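Local coordinates for protein UDP-glucose:anthocyanidin 3-O-glucosyltransferase (Clitoria ternatea, PDB 4WHM) that belongs to the GT-B glycosyltransferases, two-domain enzymes with a Rossmann-like sheet in each half, and holds uridine-5'-diphosphate in this model, at residues Asp250-Leu255 / Lys321-Val326. Residues are numbered along the deposited sequence; the frame is centred on the assembly and turned at random.
Sequences DSNGCL and KVVSWV. With UDP (uridine-5'-diphosphate), chain B.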
loop_
_atom_site.group_PDB
_atom_site.type_symbol
_atom_site.label_atom_id
_atom_site.label_comp_id
_atom_site.label_asym_id
_atom_site.label_seq_id
_atom_site.Cartn_x
_atom_site.Cartn_y
_atom_site.Cartn_z
ATOM N N ASP A 250 8.153 -20.836 5.891
ATOM C CA ASP A 250 6.973 -20.904 6.747
ATOM C C ASP A 250 7.368 -21.382 8.144
ATOM O O ASP A 250 7.014 -22.487 8.559
ATOM C CB ASP A 250 5.948 -21.846 6.119
ATOM C CG ASP A 250 4.552 -21.662 6.684
ATOM O OD1 ASP A 250 4.323 -20.701 7.457
ATOM O OD2 ASP A 250 3.686 -22.483 6.330
ATOM N N SER A 251 8.094 -20.532 8.869
ATOM C CA SER A 251 8.665 -20.899 10.164
ATOM C C SER A 251 7.602 -21.229 11.199
ATOM O O SER A 251 7.908 -21.836 12.227
ATOM C CB SER A 251 9.563 -19.782 10.701
ATOM O OG SER A 251 8.810 -18.615 11.002
ATOM N N ASN A 252 6.364 -20.819 10.928
ATOM C CA ASN A 252 5.239 -21.111 11.810
ATOM C C ASN A 252 4.354 -22.236 11.295
ATOM O O ASN A 252 3.405 -22.633 11.970
ATOM C CB ASN A 252 4.372 -19.862 12.011
ATOM C CG ASN A 252 5.063 -18.803 12.826
ATOM O OD1 ASN A 252 5.543 -19.070 13.930
ATOM N ND2 ASN A 252 5.131 -17.591 12.285
ATOM N N GLY A 253 4.648 -22.730 10.097
ATOM C CA GLY A 253 3.860 -23.799 9.502
ATOM C C GLY A 253 2.422 -23.398 9.205
ATOM O O GLY A 253 1.490 -24.190 9.397
ATOM N N CYS A 254 2.242 -22.164 8.738
ATOM C CA CYS A 254 0.910 -21.622 8.475
ATOM C C CYS A 254 0.216 -22.362 7.355
ATOM O O CYS A 254 -0.963 -22.722 7.463
ATOM C CB CYS A 254 1.004 -20.147 8.099
ATOM S SG CYS A 254 1.315 -19.107 9.499
ATOM N N LEU A 255 0.956 -22.583 6.274
ATOM C CA LEU A 255 0.393 -23.184 5.077
ATOM C C LEU A 255 -0.004 -24.632 5.303
ATOM O O LEU A 255 -1.053 -25.084 4.826
ATOM C CB LEU A 255 1.373 -23.056 3.906
ATOM C CG LEU A 255 1.746 -21.612 3.559
ATOM C CD1 LEU A 255 2.714 -21.575 2.381
ATOM C CD2 LEU A 255 0.496 -20.795 3.261
ATOM N N LYS A 321 -4.245 -20.187 15.243
ATOM C CA LYS A 321 -2.808 -19.980 15.317
ATOM C C LYS A 321 -2.556 -18.494 15.537
ATOM O O LYS A 321 -3.034 -17.661 14.764
ATOM C CB LYS A 321 -2.118 -20.430 14.024
ATOM C CG LYS A 321 -1.772 -21.916 13.995
ATOM C CD LYS A 321 -0.912 -22.278 12.792
ATOM C CE LYS A 321 0.553 -21.924 12.997
ATOM N NZ LYS A 321 1.224 -22.806 13.997
ATOM N N VAL A 322 -1.823 -18.164 16.598
ATOM C CA VAL A 322 -1.440 -16.779 16.862
ATOM C C VAL A 322 0.066 -16.687 16.742
ATOM O O VAL A 322 0.803 -17.261 17.559
ATOM C CB VAL A 322 -1.863 -16.317 18.262
ATOM C CG1 VAL A 322 -1.364 -14.896 18.513
ATOM C CG2 VAL A 322 -3.386 -16.398 18.407
ATOM N N VAL A 323 0.528 -15.983 15.713
ATOM C CA VAL A 323 1.947 -15.990 15.386
ATOM C C VAL A 323 2.426 -14.574 15.080
ATOM O O VAL A 323 1.613 -13.698 14.786
ATOM C CB VAL A 323 2.217 -16.887 14.175
ATOM C CG1 VAL A 323 1.772 -18.323 14.458
ATOM C CG2 VAL A 323 1.495 -16.337 12.966
ATOM N N SER A 324 3.740 -14.358 15.136
ATOM C CA SER A 324 4.302 -13.014 14.996
ATOM C C SER A 324 4.353 -12.524 13.549
ATOM O O SER A 324 4.236 -11.326 13.290
ATOM C CB SER A 324 5.706 -12.951 15.616
ATOM O OG SER A 324 5.653 -13.188 17.008
ATOM N N TRP A 325 4.540 -13.452 12.613
ATOM C CA TRP A 325 4.726 -13.099 11.209
ATOM C C TRP A 325 4.337 -14.275 10.311
ATOM O O TRP A 325 4.617 -15.432 10.637
ATOM C CB TRP A 325 6.192 -12.713 10.962
ATOM C CG TRP A 325 6.475 -12.278 9.554
ATOM C CD1 TRP A 325 6.930 -13.059 8.524
ATOM C CD2 TRP A 325 6.317 -10.957 9.019
ATOM N NE1 TRP A 325 7.065 -12.299 7.383
ATOM C CE2 TRP A 325 6.696 -11.007 7.659
ATOM C CE3 TRP A 325 5.895 -9.737 9.558
ATOM C CZ2 TRP A 325 6.663 -9.883 6.833
ATOM C CZ3 TRP A 325 5.859 -8.623 8.735
ATOM C CH2 TRP A 325 6.244 -8.704 7.390
ATOM N N VAL A 326 3.674 -13.982 9.195
ATOM C CA VAL A 326 3.325 -15.011 8.219
ATOM C C VAL A 326 3.736 -14.539 6.830
ATOM O O VAL A 326 3.896 -13.345 6.608
ATOM C CB VAL A 326 1.811 -15.299 8.191
ATOM C CG1 VAL A 326 1.321 -15.757 9.547
ATOM C CG2 VAL A 326 1.044 -14.059 7.755
HETATM N N1 UDP B . 2.939 -8.626 5.871
HETATM C C2 UDP B . 3.473 -9.934 5.888
HETATM N N3 UDP B . 3.381 -10.684 6.991
HETATM C C4 UDP B . 2.781 -10.222 8.093
HETATM C C5 UDP B . 2.245 -8.934 8.109
HETATM C C6 UDP B . 2.331 -8.136 6.968
HETATM O O2 UDP B . 4.047 -10.399 4.874
HETATM O O4 UDP B . 2.718 -10.965 9.107
HETATM C "C1'" UDP B . 3.057 -7.813 4.653
HETATM C "C2'" UDP B . 1.763 -7.766 3.852
HETATM O "O2'" UDP B . 1.609 -8.931 3.030
HETATM C "C3'" UDP B . 1.926 -6.483 3.053
HETATM C "C4'" UDP B . 2.701 -5.592 4.007
HETATM O "O4'" UDP B . 3.313 -6.442 4.983
HETATM O "O3'" UDP B . 2.753 -6.718 1.905
HETATM C "C5'" UDP B . 1.744 -4.672 4.740
HETATM O "O5'" UDP B . 1.633 -3.454 4.019
HETATM P PA UDP B . 0.245 -2.659 4.005
HETATM O O1A UDP B . 0.337 -1.613 2.918
HETATM O O2A UDP B . -0.891 -3.653 3.947
HETATM O O3A UDP B . 0.153 -2.001 5.488
HETATM P PB UDP B . 1.291 -1.316 6.427
HETATM O O1B UDP B . 2.198 -0.513 5.521
HETATM O O2B UDP B . 1.966 -2.457 7.162
HETATM O O3B UDP B . 0.455 -0.465 7.356
HETATM O O HOH W 1 5.398 -16.907 15.996
HETATM O O HOH W 2 3.530 -21.425 15.217
#
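The uracil-binding loop of a GT-B glycosyltransferase, where edge strand 320-323 runs out toward UDP, is flanked here by the type I turn from D250 to G253 that leads into helix 254-259. N252 lays its amide against V323, its CG 3.7 Å from V323 CB, and ND2 gives W325 O a weak, bent hydrogen bond of 2.8 Å. N252 OD1 accepts a hydrogen bond from a water (3.0 Å) that accepts one from S324 N, so the amide meets the loop once directly, if weakly, and once through a water. K321, its chain bent at chi3 and chi4 (80° and 71°), brings NZ within 3.0 Å of N252 O in a weak bond. Deeper in, C254 SG packs 3.4 Å from V326 CG1. D250 accepts hydrogen bonds from C254 N on OD1 and L255 N on OD2, tying the turn to the start of the helix. Beyond these contacts, the W325 ring lies face-on over the uracil, with UDP N3 3.2 Å above its plane, while V326 N donates to UDP O4 and V326 O accepts a hydrogen bond from UDP N3. A tryptophan stacked on uracil beside backbone bonds from the next residue opens the PSPG box of plant UDP-glycosyltransferases.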